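Local coordinates for GrgF (Penicillium sp. sh18, PDB 6LZH), which probably acts as a polyketide transferase of the alpha/beta hydrolase fold, joining polyketide chains by Claisen condensation in the biosynthesis of the fungal furanone gregatin A, at residues M171-Y175 against V203-V209; P33-M37 against A94-F98; M233-L239 against L261-K267; N119-A123 against S217-L221. Numbering follows the deposited sequence.

Contact 1 (M171-Y175 against V203-V209)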
loop_
_atom_site.group_PDB
_atom_site.type_symbol
_atom_site.label_atom_id
_atom_site.label_comp_id
_atom_site.label_asym_id
_atom_site.label_seq_id
_atom_site.Cartn_x
_atom_site.Cartn_y
_atom_site.Cartn_z
ATOM N N MET A 171 -7.164 -13.174 13.353
ATOM C CA MET A 171 -6.598 -14.497 13.133
ATOM C C MET A 171 -5.100 -14.406 12.879
ATOM O O MET A 171 -4.622 -13.502 12.191
ATOM C CB MET A 171 -7.301 -15.177 11.958
ATOM C CG MET A 171 -6.719 -16.499 11.555
ATOM S SD MET A 171 -7.293 -16.955 9.899
ATOM C CE MET A 171 -9.020 -16.477 10.024
ATOM N N TYR A 172 -4.358 -15.354 13.439
ATOM C CA TYR A 172 -2.911 -15.390 13.297
ATOM C C TYR A 172 -2.483 -16.708 12.673
ATOM O O TYR A 172 -3.160 -17.731 12.809
ATOM C CB TYR A 172 -2.217 -15.195 14.648
ATOM C CG TYR A 172 -2.339 -13.776 15.159
ATOM C CD1 TYR A 172 -3.431 -13.385 15.909
ATOM C CD2 TYR A 172 -1.353 -12.830 14.886
ATOM C CE1 TYR A 172 -3.565 -12.097 16.369
ATOM C CE2 TYR A 172 -1.477 -11.528 15.343
ATOM C CZ TYR A 172 -2.586 -11.173 16.084
ATOM O OH TYR A 172 -2.728 -9.893 16.548
ATOM N N LEU A 173 -1.368 -16.664 11.962
ATOM C CA LEU A 173 -0.734 -17.883 11.508
ATOM C C LEU A 173 0.525 -18.144 12.315
ATOM O O LEU A 173 1.248 -17.197 12.635
ATOM C CB LEU A 173 -0.364 -17.788 10.030
ATOM C CG LEU A 173 -1.571 -17.758 9.111
ATOM C CD1 LEU A 173 -1.107 -17.635 7.674
ATOM C CD2 LEU A 173 -2.415 -19.010 9.344
ATOM N N PRO A 174 0.820 -19.397 12.652
ATOM C CA PRO A 174 2.109 -19.708 13.271
ATOM C C PRO A 174 3.203 -19.797 12.221
ATOM O O PRO A 174 2.955 -20.021 11.031
ATOM C CB PRO A 174 1.863 -21.074 13.920
ATOM C CG PRO A 174 0.921 -21.735 12.948
ATOM C CD PRO A 174 0.029 -20.616 12.397
ATOM N N TYR A 175 4.439 -19.615 12.688
ATOM C CA TYR A 175 5.590 -19.801 11.811
ATOM C C TYR A 175 5.661 -21.233 11.292
ATOM O O TYR A 175 6.105 -21.467 10.159
ATOM C CB TYR A 175 6.875 -19.450 12.554
ATOM C CG TYR A 175 7.109 -17.972 12.773
ATOM C CD1 TYR A 175 6.151 -17.023 12.419
ATOM C CD2 TYR A 175 8.299 -17.524 13.321
ATOM C CE1 TYR A 175 6.386 -15.672 12.613
ATOM C CE2 TYR A 175 8.536 -16.190 13.524
ATOM C CZ TYR A 175 7.582 -15.262 13.173
ATOM O OH TYR A 175 7.847 -13.918 13.379
ATOM N N VAL A 203 11.088 -14.777 20.576
ATOM C CA VAL A 203 10.481 -14.620 19.265
ATOM C C VAL A 203 8.982 -14.820 19.405
ATOM O O VAL A 203 8.539 -15.828 19.967
ATOM C CB VAL A 203 11.062 -15.619 18.248
ATOM C CG1 VAL A 203 10.233 -15.600 16.961
ATOM C CG2 VAL A 203 12.529 -15.312 17.983
ATOM N N GLU A 204 8.207 -13.860 18.903
ATOM C CA GLU A 204 6.764 -14.022 18.761
ATOM C C GLU A 204 6.521 -14.852 17.508
ATOM O O GLU A 204 6.785 -14.391 16.394
ATOM C CB GLU A 204 6.084 -12.655 18.687
ATOM C CG GLU A 204 4.552 -12.686 18.787
ATOM C CD GLU A 204 4.045 -13.503 19.963
ATOM O OE1 GLU A 204 4.251 -13.088 21.131
ATOM O OE2 GLU A 204 3.433 -14.560 19.712
ATOM N N ASN A 205 6.054 -16.091 17.682
ATOM C CA ASN A 205 5.955 -17.045 16.582
ATOM C C ASN A 205 4.609 -16.984 15.861
ATOM O O ASN A 205 4.179 -17.989 15.275
ATOM C CB ASN A 205 6.222 -18.465 17.094
ATOM C CG ASN A 205 5.063 -19.024 17.892
ATOM O OD1 ASN A 205 4.399 -18.300 18.634
ATOM N ND2 ASN A 205 4.807 -20.320 17.739
ATOM N N ARG A 206 3.934 -15.836 15.894
ATOM C CA ARG A 206 2.653 -15.658 15.231
ATOM C C ARG A 206 2.659 -14.338 14.475
ATOM O O ARG A 206 3.270 -13.355 14.905
ATOM C CB ARG A 206 1.486 -15.682 16.238
ATOM C CG ARG A 206 1.473 -16.905 17.154
ATOM C CD ARG A 206 0.053 -17.387 17.452
ATOM N NE ARG A 206 -0.301 -18.560 16.651
ATOM C CZ ARG A 206 -1.543 -19.005 16.486
ATOM N NH1 ARG A 206 -2.555 -18.374 17.072
ATOM N NH2 ARG A 206 -1.776 -20.079 15.737
ATOM N N ILE A 207 1.952 -14.321 13.355
ATOM C CA ILE A 207 1.841 -13.140 12.515
ATOM C C ILE A 207 0.405 -13.085 12.006
ATOM O O ILE A 207 -0.205 -14.127 11.746
ATOM C CB ILE A 207 2.875 -13.188 11.369
ATOM C CG1 ILE A 207 2.893 -11.868 10.610
ATOM C CG2 ILE A 207 2.599 -14.333 10.419
ATOM C CD1 ILE A 207 3.799 -10.856 11.239
ATOM N N SER A 208 -0.162 -11.878 11.918
ATOM C CA SER A 208 -1.540 -11.760 11.457
ATOM C C SER A 208 -1.659 -12.249 10.020
ATOM O O SER A 208 -0.744 -12.084 9.212
ATOM C CB SER A 208 -2.020 -10.309 11.543
ATOM O OG SER A 208 -1.410 -9.538 10.524
ATOM N N VAL A 209 -2.805 -12.855 9.700
ATOM C CA VAL A 209 -3.040 -13.237 8.308
ATOM C C VAL A 209 -3.088 -12.012 7.407
ATOM O O VAL A 209 -2.827 -12.115 6.209
ATOM C CB VAL A 209 -4.326 -14.076 8.146
ATOM C CG1 VAL A 209 -4.288 -15.303 9.037
ATOM C CG2 VAL A 209 -5.577 -13.247 8.444
#
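The Tyr175 ring lies flat over the backbone of Asn205, whose CA sits 3.9 Å from the ring centroid and 4° off its normal, a CH-pi contact. It closes one end of a two-stranded antiparallel sheet, 172-174 with 206-208, separate from the main sheet of the alpha/beta hydrolase fold. Leu173 and Ile207 form the hydrogen-bonded pair: Leu173 N to Ile207 O is 2.8 Å and Ile207 N to Leu173 O 3.0 Å. Tyr175 N to Asn205 O (3.1 Å) and Val209 N to Met171 O (3.2 Å) carry the pairing past both ends. Pro174 faces Arg206 as a non-hydrogen-bonded pair (CA-CA 4.5 Å), a position that asks for no amide hydrogen. The Tyr175 hydroxyl is hydrogen-bonded to Asn42 ND2, and its side chain lies about 9 Å from that of the probable nucleophile Cys115. Met171 and Leu173 also meet helix 150-165. Val209 CG1 touches both residues, 3.5 Å from Met171 SD and 3.7 Å from Leu173 CG.

Contact 2 (P33-M37 against A94-F98)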
loop_
_atom_site.group_PDB
_atom_site.type_symbol
_atom_site.label_atom_id
_atom_site.label_comp_id
_atom_site.label_asym_id
_atom_site.label_seq_id
_atom_site.Cartn_x
_atom_site.Cartn_y
_atom_site.Cartn_z
ATOM N N PRO A 33 25.577 13.904 13.569
ATOM C CA PRO A 33 24.721 13.018 12.767
ATOM C C PRO A 33 23.827 12.152 13.644
ATOM O O PRO A 33 24.030 12.010 14.854
ATOM C CB PRO A 33 25.729 12.175 11.981
ATOM C CG PRO A 33 26.956 12.119 12.906
ATOM C CD PRO A 33 26.983 13.451 13.626
ATOM N N ALA A 34 22.801 11.580 13.008
ATOM C CA ALA A 34 21.845 10.720 13.701
ATOM C C ALA A 34 21.394 9.586 12.785
ATOM O O ALA A 34 21.526 9.652 11.553
ATOM C CB ALA A 34 20.621 11.498 14.195
ATOM N N LEU A 35 20.828 8.553 13.416
ATOM C CA LEU A 35 20.465 7.310 12.743
ATOM C C LEU A 35 19.214 6.731 13.387
ATOM O O LEU A 35 19.151 6.583 14.617
ATOM C CB LEU A 35 21.605 6.294 12.823
ATOM C CG LEU A 35 21.506 5.058 11.937
ATOM C CD1 LEU A 35 21.668 5.443 10.483
ATOM C CD2 LEU A 35 22.583 4.048 12.343
ATOM N N ILE A 36 18.230 6.407 12.550
ATOM C CA ILE A 36 17.002 5.734 12.960
ATOM C C ILE A 36 17.089 4.288 12.484
ATOM O O ILE A 36 17.179 4.034 11.273
ATOM C CB ILE A 36 15.756 6.429 12.388
ATOM C CG1 ILE A 36 15.724 7.905 12.797
ATOM C CG2 ILE A 36 14.493 5.689 12.830
ATOM C CD1 ILE A 36 14.588 8.683 12.156
ATOM N N MET A 37 17.046 3.346 13.428
ATOM C CA MET A 37 17.312 1.933 13.161
ATOM C C MET A 37 16.028 1.114 13.231
ATOM O O MET A 37 15.255 1.241 14.188
ATOM C CB MET A 37 18.344 1.390 14.156
ATOM C CG MET A 37 19.696 2.115 14.039
ATOM S SD MET A 37 20.850 1.657 15.349
ATOM C CE MET A 37 21.216 -0.062 14.936
ATOM N N ALA A 94 9.129 9.585 12.408
ATOM C CA ALA A 94 10.317 9.526 13.253
ATOM C C ALA A 94 11.326 10.604 12.863
ATOM O O ALA A 94 11.901 11.266 13.736
ATOM C CB ALA A 94 10.943 8.131 13.165
ATOM N N VAL A 95 11.540 10.808 11.556
ATOM C CA VAL A 95 12.447 11.864 11.103
ATOM C C VAL A 95 11.952 13.229 11.590
ATOM O O VAL A 95 12.729 14.042 12.104
ATOM C CB VAL A 95 12.589 11.822 9.567
ATOM C CG1 VAL A 95 13.151 13.150 9.019
ATOM C CG2 VAL A 95 13.437 10.629 9.115
ATOM N N THR A 96 10.648 13.488 11.447
ATOM C CA THR A 96 10.043 14.731 11.938
ATOM C C THR A 96 10.338 14.943 13.415
ATOM O O THR A 96 10.770 16.026 13.825
ATOM C CB THR A 96 8.531 14.693 11.706
ATOM O OG1 THR A 96 8.278 14.632 10.302
ATOM C CG2 THR A 96 7.838 15.918 12.315
ATOM N N TRP A 97 10.082 13.918 14.227
ATOM C CA TRP A 97 10.394 13.970 15.654
ATOM C C TRP A 97 11.877 14.238 15.894
ATOM O O TRP A 97 12.249 15.115 16.690
ATOM C CB TRP A 97 9.978 12.645 16.299
ATOM C CG TRP A 97 10.271 12.532 17.744
ATOM C CD1 TRP A 97 9.536 13.047 18.773
ATOM C CD2 TRP A 97 11.375 11.838 18.343
ATOM N NE1 TRP A 97 10.126 12.722 19.984
ATOM C CE2 TRP A 97 11.252 11.980 19.740
ATOM C CE3 TRP A 97 12.453 11.110 17.831
ATOM C CZ2 TRP A 97 12.171 11.427 20.630
ATOM C CZ3 TRP A 97 13.365 10.555 18.714
ATOM C CH2 TRP A 97 13.217 10.716 20.099
ATOM N N PHE A 98 12.745 13.476 15.220
ATOM C CA PHE A 98 14.168 13.510 15.538
ATOM C C PHE A 98 14.775 14.873 15.261
ATOM O O PHE A 98 15.660 15.320 16.004
ATOM C CB PHE A 98 14.917 12.432 14.737
ATOM C CG PHE A 98 16.112 11.897 15.452
ATOM C CD1 PHE A 98 16.460 12.461 16.665
ATOM C CD2 PHE A 98 16.855 10.839 14.966
ATOM C CE1 PHE A 98 17.525 12.007 17.379
ATOM C CE2 PHE A 98 17.958 10.365 15.702
ATOM C CZ PHE A 98 18.275 10.969 16.904
#
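Apolar packing accounts for the side-chain contacts between strand 33-37 and helix 94-98, whose axes approach to 10.0 Å with N-to-C directions 147° apart. Ala34 and Ile36 point their CA-to-CB bonds toward the helix, whereas that of Leu35 between them points away, as the two-residue repeat of a strand requires. Ile36 meets three helix residues: its CD1 lies 3.8 Å from Ala94 CB and 3.8 Å from Val95 CG2, and its CG1 is 3.8 Å from Phe98 CD2. The Phe98 ring extends to the strand and brings CE2 to 3.3 Å from Ala34 CB, a tight approach that the small alanine permits. The backbone bonds are made elsewhere: Phe98 N donates to Ala94 O at 2.8 Å within the helix, and Ala34 and Leu35 pair with neighbouring strands. This is the helix-on-sheet packing of an alpha/beta hydrolase core. Strand 32-38 runs between 62-66 and 108-114, with helix 84-99 on one face and helix 49-58, met by Leu35 and Met37, on the other.

Contact 3 (M233-L239 against L261-K267). With NA (sodium ion), chain C.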
loop_
_atom_site.group_PDB
_atom_site.type_symbol
_atom_site.label_atom_id
_atom_site.label_comp_id
_atom_site.label_asym_id
_atom_site.label_seq_id
_atom_site.Cartn_x
_atom_site.Cartn_y
_atom_site.Cartn_z
ATOM N N MET A 233 23.160 2.517 0.740
ATOM C CA MET A 233 24.108 1.422 0.831
ATOM C C MET A 233 23.370 0.131 1.130
ATOM O O MET A 233 22.549 0.081 2.053
ATOM C CB MET A 233 25.143 1.685 1.920
ATOM C CG MET A 233 26.054 0.525 2.119
ATOM S SD MET A 233 27.328 0.961 3.345
ATOM C CE MET A 233 28.303 -0.542 3.321
ATOM N N MET A 234 23.678 -0.920 0.382
ATOM C CA MET A 234 23.173 -2.236 0.724
ATOM C C MET A 234 24.304 -3.099 1.253
ATOM O O MET A 234 25.417 -3.090 0.703
ATOM C CB MET A 234 22.531 -2.937 -0.473
ATOM C CG MET A 234 21.745 -4.170 -0.025
ATOM S SD MET A 234 20.893 -4.925 -1.412
ATOM C CE MET A 234 19.629 -3.705 -1.787
ATOM N N VAL A 235 24.001 -3.862 2.298
ATOM C CA VAL A 235 24.954 -4.774 2.930
ATOM C C VAL A 235 24.368 -6.171 2.858
ATOM O O VAL A 235 23.411 -6.497 3.580
ATOM C CB VAL A 235 25.267 -4.373 4.373
ATOM C CG1 VAL A 235 26.234 -5.377 5.002
ATOM C CG2 VAL A 235 25.833 -2.959 4.389
ATOM N N THR A 236 24.935 -6.996 1.980
ATOM C CA THR A 236 24.311 -8.245 1.564
ATOM C C THR A 236 25.218 -9.407 1.946
ATOM O O THR A 236 26.352 -9.491 1.443
ATOM C CB THR A 236 24.050 -8.231 0.050
ATOM O OG1 THR A 236 23.027 -7.273 -0.256
ATOM C CG2 THR A 236 23.609 -9.597 -0.444
ATOM N N PRO A 237 24.784 -10.310 2.821
ATOM C CA PRO A 237 25.574 -11.518 3.066
ATOM C C PRO A 237 25.667 -12.323 1.779
ATOM O O PRO A 237 24.707 -12.394 1.010
ATOM C CB PRO A 237 24.781 -12.254 4.154
ATOM C CG PRO A 237 23.887 -11.177 4.800
ATOM C CD PRO A 237 23.543 -10.283 3.624
ATOM N N GLU A 238 26.858 -12.881 1.519
ATOM C CA GLU A 238 27.074 -13.610 0.268
ATOM C C GLU A 238 26.216 -14.865 0.192
ATOM O O GLU A 238 25.760 -15.246 -0.895
ATOM C CB GLU A 238 28.553 -13.976 0.102
ATOM C CG GLU A 238 28.853 -14.947 -1.062
ATOM C CD GLU A 238 30.302 -15.463 -1.064
ATOM O OE1 GLU A 238 31.058 -15.186 -0.112
ATOM O OE2 GLU A 238 30.682 -16.172 -2.017
ATOM N N LEU A 239 25.971 -15.500 1.327
ATOM C CA LEU A 239 25.350 -16.814 1.400
ATOM C C LEU A 239 24.019 -16.749 2.138
ATOM O O LEU A 239 23.671 -17.647 2.915
ATOM C CB LEU A 239 26.294 -17.809 2.072
ATOM C CG LEU A 239 27.687 -17.884 1.436
ATOM C CD1 LEU A 239 28.593 -18.837 2.243
ATOM C CD2 LEU A 239 27.589 -18.288 -0.051
ATOM N N LEU A 261 27.429 -1.008 -2.563
ATOM C CA LEU A 261 27.173 -2.385 -2.162
ATOM C C LEU A 261 28.352 -2.933 -1.373
ATOM O O LEU A 261 29.499 -2.835 -1.821
ATOM C CB LEU A 261 26.942 -3.275 -3.387
ATOM C CG LEU A 261 26.749 -4.768 -3.100
ATOM C CD1 LEU A 261 25.457 -5.021 -2.295
ATOM C CD2 LEU A 261 26.724 -5.547 -4.413
ATOM N N ASP A 262 28.065 -3.544 -0.226
ATOM C CA ASP A 262 29.049 -4.348 0.501
ATOM C C ASP A 262 28.538 -5.777 0.587
ATOM O O ASP A 262 27.414 -6.003 1.043
ATOM C CB ASP A 262 29.290 -3.790 1.907
ATOM C CG ASP A 262 30.381 -4.540 2.646
ATOM O OD1 ASP A 262 31.157 -5.250 1.962
ATOM O OD2 ASP A 262 30.472 -4.404 3.886
ATOM N N ILE A 263 29.339 -6.735 0.123
ATOM C CA ILE A 263 29.030 -8.156 0.259
ATOM C C ILE A 263 29.753 -8.689 1.484
ATOM O O ILE A 263 30.975 -8.549 1.587
ATOM C CB ILE A 263 29.463 -8.948 -0.991
ATOM C CG1 ILE A 263 28.824 -8.377 -2.252
ATOM C CG2 ILE A 263 29.116 -10.432 -0.817
ATOM C CD1 ILE A 263 27.347 -8.666 -2.372
ATOM N N LEU A 264 29.027 -9.357 2.386
ATOM C CA LEU A 264 29.676 -9.966 3.555
ATOM C C LEU A 264 30.115 -11.369 3.155
ATOM O O LEU A 264 29.317 -12.309 3.159
ATOM C CB LEU A 264 28.745 -9.994 4.755
ATOM C CG LEU A 264 28.136 -8.660 5.200
ATOM C CD1 LEU A 264 27.351 -8.858 6.483
ATOM C CD2 LEU A 264 29.223 -7.607 5.400
ATOM N N LYS A 265 31.398 -11.506 2.826
ATOM C CA LYS A 265 31.911 -12.751 2.261
ATOM C C LYS A 265 31.755 -13.908 3.245
ATOM O O LYS A 265 32.113 -13.796 4.419
ATOM C CB LYS A 265 33.378 -12.572 1.874
ATOM C CG LYS A 265 33.590 -11.977 0.480
ATOM C CD LYS A 265 33.411 -13.049 -0.606
ATOM C CE LYS A 265 33.154 -12.450 -1.993
ATOM N NZ LYS A 265 31.719 -12.588 -2.421
ATOM N N GLY A 266 31.200 -15.016 2.766
ATOM C CA GLY A 266 31.081 -16.213 3.573
ATOM C C GLY A 266 29.976 -16.208 4.606
ATOM O O GLY A 266 29.885 -17.159 5.392
ATOM N N LYS A 267 29.124 -15.193 4.633
ATOM C CA LYS A 267 28.157 -15.042 5.707
ATOM C C LYS A 267 26.742 -15.242 5.196
ATOM O O LYS A 267 26.422 -14.915 4.045
ATOM C CB LYS A 267 28.277 -13.664 6.364
ATOM C CG LYS A 267 29.685 -13.341 6.874
ATOM C CD LYS A 267 30.185 -14.408 7.840
ATOM C CE LYS A 267 31.584 -14.069 8.333
ATOM N NZ LYS A 267 32.077 -15.082 9.310
HETATM NA NA NA C . 32.801 -7.044 2.087
HETATM O O HOH W 1 32.586 -6.256 4.426
HETATM O O HOH W 2 33.471 -9.286 3.565
#
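A sodium ion sits on an outermost strand of the main sheet, bound by Asp262 OD1 and the backbone oxygen Ile263 O, each at 2.4 Å. Water 1 at 2.5 Å and water 2 at 2.8 Å from the ion are also ligands; the first donates to Asp262 OD2 (2.9 Å), and the second accepts from Lys265 N (3.1 Å). The two strands run parallel, 20° apart, with axes 4.5 Å from each other. Their bonds zigzag as parallel pairing demands: Asp262 N to Met234 O, Thr236 N to Asp262 O and Leu264 N to Thr236 O are all 2.8 Å, and Glu238 N to Leu264 O is 3.0 Å. Val235 CG1 meets Leu264 CD2 at 3.8 Å on the face that also carries Asp262 and Pro237. Beyond the pairing, a type II turn spans Leu264 to Lys267, with Gly266 at phi 77°, a value that favours glycine. Glu238 OE1 holds this turn by accepting from Gly266 N (2.9 Å) and forming a salt bridge with Lys265 NZ (3.5 Å), while Leu239 N donates to Lys267 O (2.8 Å). The C-terminal ends of the two segments thus stay together, and the Pro237 side chain lies about 4 Å from that of Asp240 and 5 Å from that of His269, both probably catalytic. Helix 245-254 links the strands in a beta-alpha-beta unit and packs on Thr236 and Leu261; helix 277-292 packs on Met233 and Val235, and strand 133-137 pairs with 232-237.

Contact 4 (N119-A123 against S217-L221). With NA (sodium ion), chain D.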
loop_
_atom_site.group_PDB
_atom_site.type_symbol
_atom_site.label_atom_id
_atom_site.label_comp_id
_atom_site.label_asym_id
_atom_site.label_seq_id
_atom_site.Cartn_x
_atom_site.Cartn_y
_atom_site.Cartn_z
ATOM N N ASN A 119 13.950 -3.298 4.148
ATOM C CA ASN A 119 12.926 -3.024 3.149
ATOM C C ASN A 119 12.235 -1.698 3.458
ATOM O O ASN A 119 12.159 -0.808 2.608
ATOM C CB ASN A 119 11.931 -4.186 3.127
ATOM C CG ASN A 119 10.805 -4.006 2.107
ATOM O OD1 ASN A 119 10.059 -3.038 2.151
ATOM N ND2 ASN A 119 10.665 -4.975 1.208
ATOM N N VAL A 120 11.767 -1.539 4.691
ATOM C CA VAL A 120 11.074 -0.306 5.088
ATOM C C VAL A 120 12.010 0.903 5.003
ATOM O O VAL A 120 11.595 2.013 4.632
ATOM C CB VAL A 120 10.496 -0.505 6.503
ATOM C CG1 VAL A 120 10.049 0.791 7.118
ATOM C CG2 VAL A 120 9.351 -1.522 6.462
ATOM N N THR A 121 13.276 0.716 5.382
ATOM C CA THR A 121 14.271 1.789 5.285
ATOM C C THR A 121 14.431 2.275 3.843
ATOM O O THR A 121 14.422 3.484 3.579
ATOM C CB THR A 121 15.614 1.296 5.857
ATOM O OG1 THR A 121 15.526 1.195 7.289
ATOM C CG2 THR A 121 16.780 2.264 5.520
ATOM N N LEU A 122 14.606 1.348 2.892
ATOM C CA LEU A 122 14.740 1.753 1.493
ATOM C C LEU A 122 13.482 2.465 0.992
ATOM O O LEU A 122 13.565 3.440 0.230
ATOM C CB LEU A 122 15.047 0.528 0.625
ATOM C CG LEU A 122 16.405 -0.122 0.913
ATOM C CD1 LEU A 122 16.518 -1.497 0.292
ATOM C CD2 LEU A 122 17.574 0.784 0.490
ATOM N N ALA A 123 12.305 1.980 1.387
ATOM C CA ALA A 123 11.073 2.617 0.923
ATOM C C ALA A 123 10.944 4.020 1.496
ATOM O O ALA A 123 10.533 4.951 0.797
ATOM C CB ALA A 123 9.862 1.765 1.314
ATOM N N SER A 217 0.509 -6.364 -2.110
ATOM C CA SER A 217 0.417 -5.066 -2.768
ATOM C C SER A 217 1.656 -4.214 -2.560
ATOM O O SER A 217 1.667 -3.043 -2.966
ATOM C CB SER A 217 -0.806 -4.288 -2.279
ATOM O OG SER A 217 -0.807 -4.178 -0.855
ATOM N N TRP A 218 2.679 -4.762 -1.916
ATOM C CA TRP A 218 3.901 -4.038 -1.594
ATOM C C TRP A 218 5.044 -4.689 -2.361
ATOM O O TRP A 218 5.346 -5.867 -2.153
ATOM C CB TRP A 218 4.158 -4.063 -0.086
ATOM C CG TRP A 218 5.353 -3.276 0.320
ATOM C CD1 TRP A 218 6.592 -3.768 0.617
ATOM C CD2 TRP A 218 5.435 -1.853 0.464
ATOM N NE1 TRP A 218 7.448 -2.731 0.940
ATOM C CE2 TRP A 218 6.759 -1.548 0.863
ATOM C CE3 TRP A 218 4.518 -0.806 0.312
ATOM C CZ2 TRP A 218 7.186 -0.242 1.108
ATOM C CZ3 TRP A 218 4.948 0.501 0.548
ATOM C CH2 TRP A 218 6.269 0.767 0.953
ATOM N N ASN A 219 5.663 -3.931 -3.257
ATOM C CA ASN A 219 6.778 -4.426 -4.062
ATOM C C ASN A 219 7.857 -3.357 -4.019
ATOM O O ASN A 219 7.768 -2.360 -4.740
ATOM C CB ASN A 219 6.351 -4.732 -5.493
ATOM C CG ASN A 219 7.498 -5.256 -6.334
ATOM O OD1 ASN A 219 8.625 -5.422 -5.839
ATOM N ND2 ASN A 219 7.222 -5.524 -7.609
ATOM N N ILE A 220 8.857 -3.572 -3.156
ATOM C CA ILE A 220 9.936 -2.609 -2.965
ATOM C C ILE A 220 10.648 -2.316 -4.283
ATOM O O ILE A 220 11.132 -1.202 -4.502
ATOM C CB ILE A 220 10.902 -3.136 -1.873
ATOM C CG1 ILE A 220 11.913 -2.074 -1.475
ATOM C CG2 ILE A 220 11.586 -4.427 -2.290
ATOM C CD1 ILE A 220 11.247 -0.797 -0.987
ATOM N N LEU A 221 10.714 -3.298 -5.183
ATOM C CA LEU A 221 11.353 -3.072 -6.477
ATOM C C LEU A 221 10.684 -1.953 -7.263
ATOM O O LEU A 221 11.316 -1.371 -8.148
ATOM C CB LEU A 221 11.346 -4.356 -7.314
ATOM C CG LEU A 221 12.128 -5.567 -6.803
ATOM C CD1 LEU A 221 12.155 -6.671 -7.848
ATOM C CD2 LEU A 221 13.534 -5.188 -6.415
HETATM NA NA NA D . 5.401 -7.976 -1.645
HETATM O O HOH W 3 8.846 -5.832 -1.203
HETATM O O HOH W 4 4.423 -8.154 -3.843
HETATM O O HOH W 5 7.420 -8.827 -3.035
HETATM O O HOH W 6 6.903 -7.801 0.315
#
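Helix 116-127 follows the probable nucleophile elbow of the alpha/beta hydrolase fold, the turn that carries Cys115, and here it packs against the loop that follows helix 209-216. The main polar link is Trp218 NE1 donating to Asn119 OD1 at 2.9 Å with an N-H...O angle of 164°; the acceptor lies near the indole plane. Ala123 CB also meets the ring at its edge, 3.4 Å from Trp218 CZ2. Asn119 and Ala123 are four residues apart, about one helical turn, and therefore present themselves together to the indole. Ile220 fills the adjoining space: its CD1 lies 3.7 Å from Ala123 CB and 4.3 Å from Leu122 CB. Water 3 makes a second polar link, accepting from Asn119 ND2 (3.1 Å) and Ile220 N (3.0 Å). Trp218 O, at 2.2 Å, binds a sodium ion together with Ser215 O and waters 4, 5 and 6, while the Trp218 side chain packs on Ser217 of the second subunit. Asn119 lies about 8 Å, side chain to side chain, from Cys115. The side-chain amide oxygen and nitrogen of Asn119 are both engaged, one directly by the indole and the other by water 3 and by a hydrogen bond to Leu140 O. This fixes which way round the amide group lies and holds the loop to the helix by one direct hydrogen bond and a water bridge as well as by packing.

In the fold
Contacts 2 and 4 are fully buried, bury similar areas (227 and 232 Å²) and rely largely on side chains, although contact 4 adds a polar link and a water bridge. Contacts 1 and 3 are only partly buried and bury 660 and 644 Å², with paired backbones running alongside each other, antiparallel in the first and parallel in the second. Contacts 2 and 3 reach the same main sheet, one at an inner strand and one at its edge; contact 1 has a small sheet of its own, centred about 29 Å from each. Contact 4 comes within about 4 Å (nearest atoms) of contact 3 and 5 Å of contact 2. Sodium ions accompany contacts 3 and 4.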